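Local coordinates for transaminase (Bacillus megaterium, PDB 5G0A), which catalyses S-selective amino-group transfer with pyridoxal-5'-phosphate as cofactor, probably between amines and carbonyl compounds as in related omega-transaminases, at residues B[39-43]-B[445-449]; B[140-146]-B[188-194]; B[219-223]-B[258-264]; B[299-305]-B[340-345]; B[417-422]-B[435-441]. All blocks are in the same frame, centred on the assembly; numbering follows the deposited sequence.

Contact 1 of 5, residues B[39-43]-B[445-449]; sequences TEGDY and ASLNV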
# COMPACT_ATOMS: atom_id res chain seq x y z
N THR B 39 -36.38 -26.28 5.33
CA THR B 39 -36.69 -25.71 4.03
C THR B 39 -37.11 -26.81 3.08
O THR B 39 -36.86 -28.00 3.32
CB THR B 39 -35.44 -25.02 3.44
OG1 THR B 39 -34.43 -26.01 3.23
CG2 THR B 39 -34.92 -23.94 4.38
N GLU B 40 -37.72 -26.40 1.97
CA GLU B 40 -38.16 -27.34 0.96
C GLU B 40 -38.52 -26.60 -0.31
O GLU B 40 -39.37 -25.73 -0.28
CB GLU B 40 -39.38 -28.13 1.49
CG GLU B 40 -40.00 -29.08 0.47
CD GLU B 40 -41.37 -29.59 0.88
OE1 GLU B 40 -42.36 -28.85 0.67
OE2 GLU B 40 -41.46 -30.72 1.40
N GLY B 41 -37.88 -26.97 -1.41
CA GLY B 41 -38.14 -26.35 -2.71
C GLY B 41 -37.88 -24.85 -2.67
O GLY B 41 -36.76 -24.42 -2.45
N ASP B 42 -38.94 -24.05 -2.84
CA ASP B 42 -38.80 -22.59 -2.75
C ASP B 42 -39.30 -22.00 -1.43
O ASP B 42 -39.46 -20.79 -1.30
CB ASP B 42 -39.45 -21.92 -3.96
CG ASP B 42 -38.64 -22.10 -5.20
OD1 ASP B 42 -37.56 -21.47 -5.30
OD2 ASP B 42 -39.04 -22.92 -6.05
N TYR B 43 -39.48 -22.87 -0.44
CA TYR B 43 -40.07 -22.47 0.83
C TYR B 43 -39.15 -22.60 2.05
O TYR B 43 -38.38 -23.55 2.17
CB TYR B 43 -41.38 -23.25 1.06
CG TYR B 43 -42.50 -22.70 0.21
CD1 TYR B 43 -42.71 -23.15 -1.10
CD2 TYR B 43 -43.35 -21.73 0.72
CE1 TYR B 43 -43.74 -22.62 -1.87
CE2 TYR B 43 -44.37 -21.20 -0.04
CZ TYR B 43 -44.57 -21.66 -1.33
OH TYR B 43 -45.60 -21.10 -2.08
N ALA B 445 -35.36 -17.16 -7.79
CA ALA B 445 -35.90 -18.34 -7.14
C ALA B 445 -35.08 -19.53 -7.60
O ALA B 445 -34.07 -19.35 -8.28
CB ALA B 445 -37.39 -18.51 -7.49
N SER B 446 -35.47 -20.76 -7.23
CA SER B 446 -34.76 -21.93 -7.73
C SER B 446 -35.04 -22.08 -9.22
O SER B 446 -36.07 -21.57 -9.71
CB SER B 446 -35.17 -23.18 -6.95
OG SER B 446 -35.16 -22.94 -5.54
N LEU B 447 -34.16 -22.75 -9.94
CA LEU B 447 -34.30 -22.90 -11.38
C LEU B 447 -35.56 -23.68 -11.74
O LEU B 447 -36.14 -23.46 -12.82
CB LEU B 447 -33.08 -23.58 -11.98
CG LEU B 447 -31.71 -22.95 -11.63
CD1 LEU B 447 -30.60 -23.60 -12.42
CD2 LEU B 447 -31.76 -21.44 -11.85
N ASN B 448 -35.96 -24.58 -10.84
CA ASN B 448 -37.17 -25.38 -11.01
C ASN B 448 -38.44 -24.82 -10.33
O ASN B 448 -39.40 -25.58 -10.05
CB ASN B 448 -36.90 -26.83 -10.56
CG ASN B 448 -36.65 -26.93 -9.06
OD1 ASN B 448 -36.34 -25.95 -8.41
ND2 ASN B 448 -36.80 -28.13 -8.51
N VAL B 449 -38.44 -23.52 -10.04
CA VAL B 449 -39.58 -22.84 -9.41
C VAL B 449 -40.84 -23.11 -10.25
O VAL B 449 -40.76 -23.21 -11.47
CB VAL B 449 -39.34 -21.32 -9.20
CG1 VAL B 449 -39.23 -20.55 -10.52
CG2 VAL B 449 -40.41 -20.70 -8.30
O HOH W 1 -37.75 -25.48 -6.02

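Contact 2 of 5, residues B[140-146]-B[188-194]; sequences LVVTREH and AVLMAPS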
# COMPACT_ATOMS: atom_id res chain seq x y z
N LEU B 140 -1.54 -5.06 -11.16
CA LEU B 140 -2.79 -4.34 -11.14
C LEU B 140 -3.97 -5.15 -11.65
O LEU B 140 -3.87 -5.88 -12.64
CB LEU B 140 -2.68 -3.03 -11.93
CG LEU B 140 -1.72 -1.97 -11.37
CD1 LEU B 140 -1.81 -0.73 -12.24
CD2 LEU B 140 -2.07 -1.62 -9.93
N VAL B 141 -5.10 -5.04 -10.96
CA VAL B 141 -6.34 -5.63 -11.47
C VAL B 141 -7.37 -4.50 -11.59
O VAL B 141 -7.48 -3.62 -10.70
CB VAL B 141 -6.87 -6.76 -10.55
CG1 VAL B 141 -8.26 -7.21 -11.01
CG2 VAL B 141 -5.89 -7.96 -10.51
N VAL B 142 -8.11 -4.52 -12.68
CA VAL B 142 -9.14 -3.52 -12.96
C VAL B 142 -10.50 -4.13 -12.65
O VAL B 142 -10.85 -5.20 -13.18
CB VAL B 142 -9.10 -3.11 -14.46
CG1 VAL B 142 -10.20 -2.11 -14.76
CG2 VAL B 142 -7.73 -2.56 -14.81
N THR B 143 -11.24 -3.42 -11.80
CA THR B 143 -12.62 -3.76 -11.49
C THR B 143 -13.54 -2.61 -11.94
O THR B 143 -13.08 -1.66 -12.61
CB THR B 143 -12.76 -4.02 -9.98
OG1 THR B 143 -14.02 -4.65 -9.72
CG2 THR B 143 -12.63 -2.68 -9.18
N ARG B 144 -14.84 -2.69 -11.64
CA ARG B 144 -15.77 -1.61 -12.00
C ARG B 144 -16.51 -1.09 -10.78
O ARG B 144 -16.80 -1.83 -9.85
CB ARG B 144 -16.81 -2.07 -13.05
CG ARG B 144 -16.21 -2.47 -14.41
CD ARG B 144 -15.84 -3.96 -14.47
NE ARG B 144 -16.93 -4.80 -13.95
CZ ARG B 144 -18.06 -5.09 -14.60
NH1 ARG B 144 -18.26 -4.63 -15.84
NH2 ARG B 144 -19.00 -5.82 -14.01
N GLU B 145 -16.87 0.19 -10.83
CA GLU B 145 -17.81 0.78 -9.87
C GLU B 145 -19.03 -0.14 -9.72
O GLU B 145 -19.56 -0.62 -10.71
CB GLU B 145 -18.27 2.18 -10.34
CG GLU B 145 -19.02 2.91 -9.22
CD GLU B 145 -19.76 4.17 -9.64
OE1 GLU B 145 -20.04 4.37 -10.84
OE2 GLU B 145 -20.06 4.98 -8.73
N HIS B 146 -19.43 -0.36 -8.47
CA HIS B 146 -20.57 -1.19 -8.06
C HIS B 146 -20.38 -2.71 -8.17
O HIS B 146 -21.33 -3.45 -7.88
CB HIS B 146 -21.88 -0.79 -8.76
CG HIS B 146 -22.17 0.68 -8.74
ND1 HIS B 146 -22.00 1.46 -7.61
CD2 HIS B 146 -22.63 1.50 -9.71
CE1 HIS B 146 -22.35 2.71 -7.90
NE2 HIS B 146 -22.73 2.76 -9.15
N ALA B 188 -3.68 -3.23 -5.20
CA ALA B 188 -3.22 -2.92 -6.54
C ALA B 188 -4.44 -2.99 -7.50
O ALA B 188 -4.53 -3.91 -8.28
CB ALA B 188 -2.17 -3.94 -6.90
N VAL B 189 -5.38 -2.07 -7.35
CA VAL B 189 -6.67 -2.14 -8.03
C VAL B 189 -7.03 -0.79 -8.60
O VAL B 189 -6.88 0.26 -7.92
CB VAL B 189 -7.82 -2.64 -7.09
CG1 VAL B 189 -9.20 -2.53 -7.75
CG2 VAL B 189 -7.53 -4.05 -6.60
N LEU B 190 -7.51 -0.80 -9.83
CA LEU B 190 -8.08 0.38 -10.44
C LEU B 190 -9.57 0.20 -10.61
O LEU B 190 -10.03 -0.86 -11.05
CB LEU B 190 -7.45 0.60 -11.82
CG LEU B 190 -5.94 0.69 -11.91
CD1 LEU B 190 -5.57 0.87 -13.38
CD2 LEU B 190 -5.40 1.82 -11.03
N MET B 191 -10.34 1.24 -10.29
CA MET B 191 -11.79 1.19 -10.48
C MET B 191 -12.20 1.86 -11.79
O MET B 191 -12.12 3.09 -11.92
CB MET B 191 -12.55 1.84 -9.29
CG MET B 191 -14.06 1.85 -9.52
SD MET B 191 -14.98 2.60 -8.17
CE MET B 191 -14.90 4.34 -8.63
N ALA B 192 -12.67 1.05 -12.74
CA ALA B 192 -13.17 1.53 -14.04
C ALA B 192 -14.65 1.83 -13.96
O ALA B 192 -15.31 1.46 -12.98
CB ALA B 192 -12.89 0.49 -15.13
N PRO B 193 -15.19 2.50 -14.99
CA PRO B 193 -16.62 2.83 -14.91
C PRO B 193 -17.52 1.60 -14.97
O PRO B 193 -17.18 0.59 -15.56
CB PRO B 193 -16.87 3.74 -16.13
CG PRO B 193 -15.60 3.77 -16.92
CD PRO B 193 -14.49 3.19 -16.10
N SER B 194 -18.67 1.70 -14.32
CA SER B 194 -19.67 0.65 -14.48
C SER B 194 -20.16 0.65 -15.95
O SER B 194 -20.10 1.70 -16.63
CB SER B 194 -20.83 0.89 -13.52
OG SER B 194 -21.53 2.06 -13.85

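Contact 3 of 5, residues B[219-223]-B[258-264]; sequences TRRMI and MTKELGV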
# COMPACT_ATOMS: atom_id res chain seq x y z
N THR B 219 -12.04 2.77 -19.66
CA THR B 219 -11.33 1.62 -19.07
C THR B 219 -9.99 1.41 -19.79
O THR B 219 -8.94 1.23 -19.16
CB THR B 219 -12.18 0.32 -19.13
OG1 THR B 219 -13.45 0.55 -18.52
CG2 THR B 219 -11.48 -0.84 -18.42
N ARG B 220 -10.02 1.44 -21.11
CA ARG B 220 -8.80 1.24 -21.90
C ARG B 220 -7.79 2.36 -21.61
O ARG B 220 -6.61 2.09 -21.45
CB ARG B 220 -9.14 1.22 -23.39
CG ARG B 220 -7.94 1.07 -24.31
CD ARG B 220 -8.32 1.19 -25.78
NE ARG B 220 -9.23 2.30 -26.06
CZ ARG B 220 -8.87 3.57 -26.30
NH1 ARG B 220 -7.59 3.93 -26.27
NH2 ARG B 220 -9.80 4.47 -26.54
N ARG B 221 -8.27 3.59 -21.55
CA ARG B 221 -7.42 4.76 -21.24
C ARG B 221 -6.71 4.61 -19.89
O ARG B 221 -5.54 4.95 -19.76
CB ARG B 221 -8.25 6.05 -21.25
CG ARG B 221 -8.62 6.57 -22.63
CD ARG B 221 -7.62 7.63 -23.10
NE ARG B 221 -7.74 8.89 -22.35
CZ ARG B 221 -8.16 10.06 -22.85
NH1 ARG B 221 -8.52 10.18 -24.13
NH2 ARG B 221 -8.20 11.12 -22.07
N MET B 222 -7.45 4.10 -18.89
CA MET B 222 -6.88 3.89 -17.57
C MET B 222 -5.78 2.84 -17.63
O MET B 222 -4.73 3.00 -17.04
CB MET B 222 -7.96 3.44 -16.57
CG MET B 222 -8.92 4.53 -16.14
SD MET B 222 -10.28 3.78 -15.20
CE MET B 222 -9.32 2.84 -14.05
N ILE B 223 -6.03 1.75 -18.37
CA ILE B 223 -5.00 0.73 -18.52
C ILE B 223 -3.76 1.25 -19.25
O ILE B 223 -2.64 0.90 -18.90
CB ILE B 223 -5.56 -0.55 -19.20
CG1 ILE B 223 -6.65 -1.14 -18.28
CG2 ILE B 223 -4.46 -1.57 -19.48
CD1 ILE B 223 -7.52 -2.18 -18.98
N MET B 258 -11.10 -5.72 -25.99
CA MET B 258 -10.14 -4.76 -25.41
C MET B 258 -9.03 -5.46 -24.62
O MET B 258 -7.84 -5.15 -24.77
CB MET B 258 -10.87 -3.71 -24.54
CG MET B 258 -9.94 -2.74 -23.78
SD MET B 258 -10.64 -2.12 -22.23
CE MET B 258 -10.37 -3.50 -21.10
N THR B 259 -9.40 -6.44 -23.78
CA THR B 259 -8.39 -7.20 -23.06
C THR B 259 -7.42 -7.99 -23.97
O THR B 259 -6.21 -7.97 -23.78
CB THR B 259 -9.02 -8.12 -21.97
OG1 THR B 259 -9.99 -9.00 -22.56
CG2 THR B 259 -9.68 -7.29 -20.88
N LYS B 260 -7.96 -8.66 -24.99
CA LYS B 260 -7.12 -9.36 -25.96
C LYS B 260 -6.15 -8.39 -26.64
O LYS B 260 -4.97 -8.70 -26.80
CB LYS B 260 -7.98 -10.02 -27.04
CG LYS B 260 -8.75 -11.29 -26.63
CD LYS B 260 -7.83 -12.48 -26.38
CE LYS B 260 -8.67 -13.76 -26.23
NZ LYS B 260 -7.80 -14.92 -25.93
N GLU B 261 -6.66 -7.22 -27.04
CA GLU B 261 -5.83 -6.21 -27.74
C GLU B 261 -4.73 -5.64 -26.84
O GLU B 261 -3.61 -5.38 -27.29
CB GLU B 261 -6.70 -5.08 -28.28
CG GLU B 261 -7.59 -5.52 -29.44
CD GLU B 261 -8.54 -4.45 -29.91
OE1 GLU B 261 -8.69 -3.40 -29.24
OE2 GLU B 261 -9.17 -4.66 -30.97
N LEU B 262 -5.04 -5.47 -25.55
CA LEU B 262 -4.06 -4.93 -24.60
C LEU B 262 -3.11 -5.98 -24.00
O LEU B 262 -2.09 -5.62 -23.41
CB LEU B 262 -4.75 -4.14 -23.48
CG LEU B 262 -5.61 -2.93 -23.89
CD1 LEU B 262 -6.32 -2.34 -22.68
CD2 LEU B 262 -4.79 -1.87 -24.61
N GLY B 263 -3.44 -7.26 -24.16
CA GLY B 263 -2.62 -8.35 -23.63
C GLY B 263 -2.85 -8.52 -22.13
O GLY B 263 -1.91 -8.81 -21.38
N VAL B 264 -4.12 -8.39 -21.73
CA VAL B 264 -4.54 -8.42 -20.31
C VAL B 264 -5.55 -9.56 -20.19
O VAL B 264 -6.30 -9.84 -21.14
CB VAL B 264 -5.14 -7.04 -19.95
CG1 VAL B 264 -5.97 -7.04 -18.68
CG2 VAL B 264 -4.02 -5.98 -19.89

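Contact 4 of 5, residues B[299-305]-B[340-345]; sequences GLSSSSL and AVCANL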
# COMPACT_ATOMS: atom_id res chain seq x y z
N GLY B 299 -24.43 -21.44 -6.79
CA GLY B 299 -25.02 -22.54 -7.60
C GLY B 299 -24.13 -23.73 -7.92
O GLY B 299 -24.62 -24.77 -8.36
N LEU B 300 -22.81 -23.57 -7.71
CA LEU B 300 -21.86 -24.68 -7.81
C LEU B 300 -22.28 -25.92 -7.01
O LEU B 300 -22.15 -27.07 -7.49
CB LEU B 300 -20.46 -24.22 -7.38
CG LEU B 300 -19.36 -25.29 -7.34
CD1 LEU B 300 -19.07 -25.89 -8.71
CD2 LEU B 300 -18.07 -24.79 -6.66
N SER B 301 -22.76 -25.69 -5.80
CA SER B 301 -23.37 -26.74 -4.99
C SER B 301 -24.83 -26.47 -4.62
O SER B 301 -25.41 -27.26 -3.86
CB SER B 301 -22.55 -26.96 -3.70
OG SER B 301 -22.67 -25.82 -2.86
N SER B 302 -25.41 -25.38 -5.14
CA SER B 302 -26.72 -24.85 -4.74
C SER B 302 -26.82 -24.73 -3.24
O SER B 302 -27.88 -25.00 -2.66
CB SER B 302 -27.89 -25.68 -5.33
OG SER B 302 -27.85 -25.61 -6.74
N SER B 303 -25.70 -24.31 -2.64
CA SER B 303 -25.56 -24.11 -1.20
C SER B 303 -25.83 -25.36 -0.35
O SER B 303 -25.99 -25.23 0.85
CB SER B 303 -26.47 -22.97 -0.71
OG SER B 303 -26.25 -21.80 -1.51
N SER B 304 -25.83 -26.53 -0.96
CA SER B 304 -26.07 -27.76 -0.19
C SER B 304 -24.94 -27.93 0.85
O SER B 304 -25.21 -28.24 2.01
CB SER B 304 -26.21 -28.97 -1.09
OG SER B 304 -25.07 -29.15 -1.91
N LEU B 305 -23.70 -27.68 0.43
CA LEU B 305 -22.55 -27.55 1.34
C LEU B 305 -21.60 -26.48 0.81
O LEU B 305 -21.66 -26.15 -0.39
CB LEU B 305 -21.79 -28.88 1.47
CG LEU B 305 -22.52 -30.03 2.19
CD1 LEU B 305 -21.71 -31.32 2.01
CD2 LEU B 305 -22.67 -29.70 3.67
N ALA B 340 -21.37 -33.34 -2.84
CA ALA B 340 -22.47 -32.42 -3.03
C ALA B 340 -22.42 -31.72 -4.39
O ALA B 340 -23.44 -31.67 -5.10
CB ALA B 340 -22.52 -31.39 -1.90
N VAL B 341 -21.25 -31.19 -4.76
CA VAL B 341 -21.10 -30.56 -6.08
C VAL B 341 -21.46 -31.54 -7.20
O VAL B 341 -22.23 -31.21 -8.11
CB VAL B 341 -19.67 -30.00 -6.28
CG1 VAL B 341 -19.49 -29.49 -7.71
CG2 VAL B 341 -19.45 -28.85 -5.31
N CYS B 342 -20.88 -32.74 -7.14
CA CYS B 342 -21.14 -33.76 -8.15
C CYS B 342 -22.62 -34.04 -8.29
O CYS B 342 -23.14 -34.03 -9.40
CB CYS B 342 -20.41 -35.08 -7.84
SG CYS B 342 -18.65 -35.10 -8.09
N ALA B 343 -23.29 -34.25 -7.17
CA ALA B 343 -24.72 -34.57 -7.21
C ALA B 343 -25.55 -33.38 -7.69
O ALA B 343 -26.47 -33.54 -8.48
CB ALA B 343 -25.21 -35.07 -5.86
N ASN B 344 -25.21 -32.18 -7.23
CA ASN B 344 -25.92 -30.99 -7.68
C ASN B 344 -25.85 -30.83 -9.20
O ASN B 344 -26.87 -30.62 -9.87
CB ASN B 344 -25.30 -29.76 -7.00
CG ASN B 344 -25.88 -28.47 -7.49
OD1 ASN B 344 -27.06 -28.19 -7.30
ND2 ASN B 344 -25.03 -27.63 -8.07
N LEU B 345 -24.64 -30.97 -9.75
CA LEU B 345 -24.43 -30.82 -11.19
C LEU B 345 -25.10 -31.96 -11.97
O LEU B 345 -25.62 -31.74 -13.07
CB LEU B 345 -22.93 -30.75 -11.50
CG LEU B 345 -22.23 -29.51 -10.89
CD1 LEU B 345 -20.76 -29.44 -11.28
CD2 LEU B 345 -22.97 -28.24 -11.29

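Contact 5 of 5, residues B[417-422]-B[435-441]; sequences IPTQII and GVMPNTM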
# COMPACT_ATOMS: atom_id res chain seq x y z
N ILE B 417 -36.51 3.54 2.00
CA ILE B 417 -35.97 2.74 0.90
C ILE B 417 -37.08 1.96 0.21
O ILE B 417 -37.65 1.05 0.81
CB ILE B 417 -34.88 1.76 1.40
CG1 ILE B 417 -33.73 2.50 2.10
CG2 ILE B 417 -34.36 0.89 0.26
CD1 ILE B 417 -32.65 1.58 2.66
N PRO B 418 -37.39 2.30 -1.06
CA PRO B 418 -38.47 1.65 -1.80
C PRO B 418 -38.44 0.12 -1.81
O PRO B 418 -39.48 -0.51 -1.68
CB PRO B 418 -38.32 2.21 -3.21
CG PRO B 418 -37.72 3.57 -3.00
CD PRO B 418 -36.82 3.45 -1.80
N THR B 419 -37.26 -0.48 -1.97
CA THR B 419 -37.18 -1.96 -1.97
C THR B 419 -37.50 -2.55 -0.60
O THR B 419 -37.97 -3.70 -0.50
CB THR B 419 -35.85 -2.50 -2.50
OG1 THR B 419 -34.74 -1.82 -1.88
CG2 THR B 419 -35.78 -2.33 -4.01
N GLN B 420 -37.23 -1.80 0.47
CA GLN B 420 -37.58 -2.25 1.82
C GLN B 420 -39.09 -2.17 2.02
O GLN B 420 -39.70 -3.05 2.65
CB GLN B 420 -36.86 -1.41 2.88
CG GLN B 420 -35.36 -1.66 2.97
CD GLN B 420 -35.03 -3.02 3.53
OE1 GLN B 420 -34.31 -3.80 2.92
NE2 GLN B 420 -35.57 -3.32 4.71
N ILE B 421 -39.70 -1.11 1.49
CA ILE B 421 -41.15 -0.93 1.56
C ILE B 421 -41.90 -2.05 0.81
O ILE B 421 -42.91 -2.57 1.30
CB ILE B 421 -41.56 0.47 1.04
CG1 ILE B 421 -41.00 1.57 1.96
CG2 ILE B 421 -43.08 0.58 0.86
CD1 ILE B 421 -41.55 1.58 3.37
N ILE B 422 -41.39 -2.41 -0.36
CA ILE B 422 -41.95 -3.49 -1.16
C ILE B 422 -41.83 -4.82 -0.42
O ILE B 422 -42.81 -5.58 -0.34
CB ILE B 422 -41.29 -3.55 -2.55
CG1 ILE B 422 -41.80 -2.39 -3.42
CG2 ILE B 422 -41.53 -4.90 -3.24
CD1 ILE B 422 -40.86 -1.96 -4.51
N GLY B 435 -35.08 -6.34 -2.76
CA GLY B 435 -33.77 -6.06 -3.38
C GLY B 435 -32.69 -5.69 -2.38
O GLY B 435 -32.95 -5.47 -1.20
N VAL B 436 -31.46 -5.60 -2.88
CA VAL B 436 -30.30 -5.23 -2.05
C VAL B 436 -29.97 -3.74 -2.17
O VAL B 436 -29.46 -3.12 -1.22
CB VAL B 436 -29.07 -6.08 -2.41
CG1 VAL B 436 -29.35 -7.54 -2.14
CG2 VAL B 436 -28.69 -5.92 -3.87
N MET B 437 -30.28 -3.17 -3.33
CA MET B 437 -30.08 -1.76 -3.61
C MET B 437 -31.41 -1.04 -3.38
O MET B 437 -32.47 -1.66 -3.46
CB MET B 437 -29.59 -1.57 -5.06
CG MET B 437 -28.20 -2.12 -5.33
SD MET B 437 -26.84 -1.32 -4.45
CE MET B 437 -26.43 -2.52 -3.18
N PRO B 438 -31.36 0.27 -3.08
CA PRO B 438 -32.56 0.97 -2.62
C PRO B 438 -33.64 1.20 -3.69
O PRO B 438 -34.83 1.24 -3.35
CB PRO B 438 -32.01 2.31 -2.11
CG PRO B 438 -30.76 2.52 -2.90
CD PRO B 438 -30.18 1.15 -3.13
N ASN B 439 -33.23 1.35 -4.95
CA ASN B 439 -34.18 1.60 -6.05
C ASN B 439 -34.35 0.45 -7.02
O ASN B 439 -34.92 0.62 -8.10
CB ASN B 439 -33.75 2.82 -6.89
CG ASN B 439 -33.48 4.04 -6.05
OD1 ASN B 439 -34.34 4.49 -5.30
ND2 ASN B 439 -32.27 4.58 -6.17
N THR B 440 -33.86 -0.74 -6.66
CA THR B 440 -33.78 -1.80 -7.64
C THR B 440 -34.10 -3.12 -6.99
O THR B 440 -33.44 -3.52 -6.04
CB THR B 440 -32.36 -1.89 -8.25
OG1 THR B 440 -31.87 -0.57 -8.55
CG2 THR B 440 -32.37 -2.75 -9.53
N MET B 441 -35.12 -3.77 -7.50
CA MET B 441 -35.44 -5.12 -7.08
C MET B 441 -34.47 -6.09 -7.71
O MET B 441 -34.05 -5.89 -8.84
CB MET B 441 -36.82 -5.44 -7.58
CG MET B 441 -37.72 -4.28 -7.28
SD MET B 441 -38.70 -4.76 -5.88
CE MET B 441 -39.85 -5.66 -6.90
O HOH W 2 -35.77 -5.70 -0.12
O HOH W 3 -33.49 -3.03 0.20

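Contact 1 of 5, residues B[39-43]-B[445-449]
Asp42 turns its carboxylate to the 445-449 loop with CG anti to the carbonyl carbon (chi1 -73°), and Ser446 sets OG in the same rotation (chi1 -47°), beside its own backbone N. With the carboxylate so turned, one oxygen meets both the N and the OG of Ser446. Ser446 N donates to Asp42 OD1 over 2.9 Å, nearly straight at 166°, on the syn lone pair. Ser446 OG donates to Asp42 OD1 over 2.8 Å and comes from above the carboxylate plane. Together with a water on OD2 they probably limit rotation of the carboxylate. Asp42 belongs to a type II' turn, Glu40 to Tyr43, that makes the hairpin between strands 38-40 and 43-45. Gly41 supplies the positive phi. A type I turn, Ser446 to Val449, meets it from the link between strand 440-443 and helix 451-468. The contact thus ties an N-terminal hairpin to the C-terminal part of the class-III aminotransferase chain. The apolar neighbour of Asp42 OD2 is Val449 CG2, 3.4 Å away, on a side chain that crosses the aspartate at about a right angle. The water donates to Asp42 OD2 at 2.9 Å and to Asn448 OD1 at 2.8 Å.

Contact 2 of 5, residues B[140-146]-B[188-194]
Val142 and Ala192 meet on one face of the paired strands, with Val142 CG1 3.8 Å from Ala192 CB. Leu190 extends this patch, its CD1 lying 4.2 Å from Leu140 CD1 and a little further from Val142 CG2. Helix 214-226 covers this face. On the other face Thr143 CG2 touches Val189 CG1 at 3.7 Å. Between the faces runs a regular parallel ladder of five backbone bonds, from Val141 N to Ala188 O at one end to Glu145 N to Ala192 O (2.9 Å) at the other. Strand 189-192 is the outermost strand at this end of the seven-stranded mixed sheet of the large domain, as in other fold-type I PLP enzymes. Met191 CG is anti to the backbone N (chi1 177°), which carries the side chain past Glu145. Met191 CG lies 3.5 Å from Glu145 N, and Met191 SD lies 4.0 Å from Glu145 CB. Met191 also packs on Asn225 of a neighbouring subunit. With an alanine at Met191, Glu145 and that subunit would probably lose a shared apolar neighbour, opening a gap between them. At the polar edge Arg144 CG lies 3.4 Å from Pro193 O. Its guanidinium leads away, to a salt bridge with Asp147 through NE and a hydrogen bond from NH1 to Tyr251 OH.

Contact 3 of 5, residues B[219-223]-B[258-264]
Arg220 has its guanidinium gripped by two carboxylates, Glu224 at NH1 and Glu212 at NE, while its aliphatic part lies against Met258 and Leu262. The two segments belong to helices 214-226 and 251-262, which pack near one another on one side of the central sheet of the large domain. The short helical pieces run nearly parallel, at 23° with axes 11.3 Å apart, so the side chains must span the distance. Met258 touches three residues of the other helix. Its chi1 of 174° extends the chain toward that helix, and a bend at chi3 (79°) turns the methyl aside. Met258 SD then rests 3.8 Å from Arg220 CB. Met258 CE reaches Ile223 CD1 at 3.8 Å, tip to tip, and also lies 3.9 Å from Thr219 CG2. Leu262 follows one turn later. The Leu262 side chain crosses that of Ile223 obliquely, with Leu262 CD1 3.8 Å from Ile223 CG2. The same Leu262 CD1 meets Arg220 CG at 4.1 Å. Strand 231-236 packs against Ile223 through Val231 and Val234. Arg221 points away and makes a salt bridge with Glu145 of a neighbouring subunit. Helix 251-262 ends in a Schellman motif with Gly263 as C-prime residue: Val264 N bonds to Thr259 O at 3.0 Å, and Val264 CG2 comes 4.5 Å from Ile223 CG2.

Contact 4 of 5, residues B[299-305]-B[340-345]
Ser301 and Val341 bring their CA atoms within 4.6 Å, where the loop enters a type I' turn (Ser301 to Ser304) against helix 335-350. Asn344 makes the polar link. A chi1 of 174° swings its amide out toward the loop. Asn344 ND2 donates to Gly299 O at 2.9 Å and more weakly to Leu300 O at 3.0 Å. At the oxygen end of the amide, Asn344 OD1 accepts from Ser302 OG at 2.8 Å, from a donor tilted out of the carbonyl plane. Two bonds and a weaker third thus hold the amide and fix which end is nitrogen. The loop directly follows Lys298 of the PLP pocket and leads into strand 308-313, so the contact packs helix 335-350 on the chain just after the pocket. Apolar contacts lie along the helix. Leu300 CD1 lies 3.8 Å from Val341 CG1, and Ala340 CB takes Leu305 CD1 at 4.0 Å. Ala340 CB also meets Ser304 OG. Ser304 OG donates to Ser301 O at 2.7 Å in the carbonyl plane, and Ser304 N bonds to the same oxygen, which closes the turn. At the turn's far side Ser303 O accepts from His334 NE2 of a neighbouring subunit.

Contact 5 of 5, residues B[417-422]-B[435-441]
Thr419 carries the polar contact. Its OG1 sits between the backbone N and the carbonyl carbon (chi1 48°) and donates to Met437 O at 2.8 Å. Thr419 N donates to Pro438 O at 3.3 Å, so one residue holds two successive carbonyls of the 435-441 loop. The methyl, Thr419 CG2, also touches this segment, 3.3 Å from Thr440 O. A valine at Thr419 puts a methyl in place of OG1 and would probably leave Met437 O without its donor and take one of three acceptors from a bridging water. That water lies 2.7 Å from Thr419 OG1, with Gln420 OE1 and Gly435 O also placed to accept; it can serve two at a time. A second water joins Thr419 O to Gly435 N. Gly435 has to be small, since a CB there would clash with Thr440 O. Ile417 CG2 packs tightly against Pro438 CA, at 3.4 Å, and Ile422 CD1 meets Met441 SD at 3.8 Å, the side chains crossing at about a right angle. Further out, Asn439 ND2 bonds to Asp405 and Val402, and Ile392 backs both Ile422 and Met441. Ile417 is the N-cap, and the contact joins helix 418-427 to strand 440-443 of the C-terminal three-stranded antiparallel sheet.

All five contacts are buried, but their chemistry differs. Contacts 2 and 3 share the large domain and touch: Thr219 of helix 214-226 packs on Ala192 and Pro193. Contact 2 is a backbone ladder, contact 3 apolar side-chain packing, and both reach the same neighbouring subunit. Contacts 1, 4 and 5 bind loops or turns through single polar side chains: a carboxylate, an amide and a hydroxyl. Contact 4 lies closest to the chain's centre. Contacts 1 and 4 both reach a second subunit. Contacts 1 and 5 lie at the two ends of strand 440-443 without touching, their centres about 22 Å apart, and both use bridging water. Contact 5 touches no other chain.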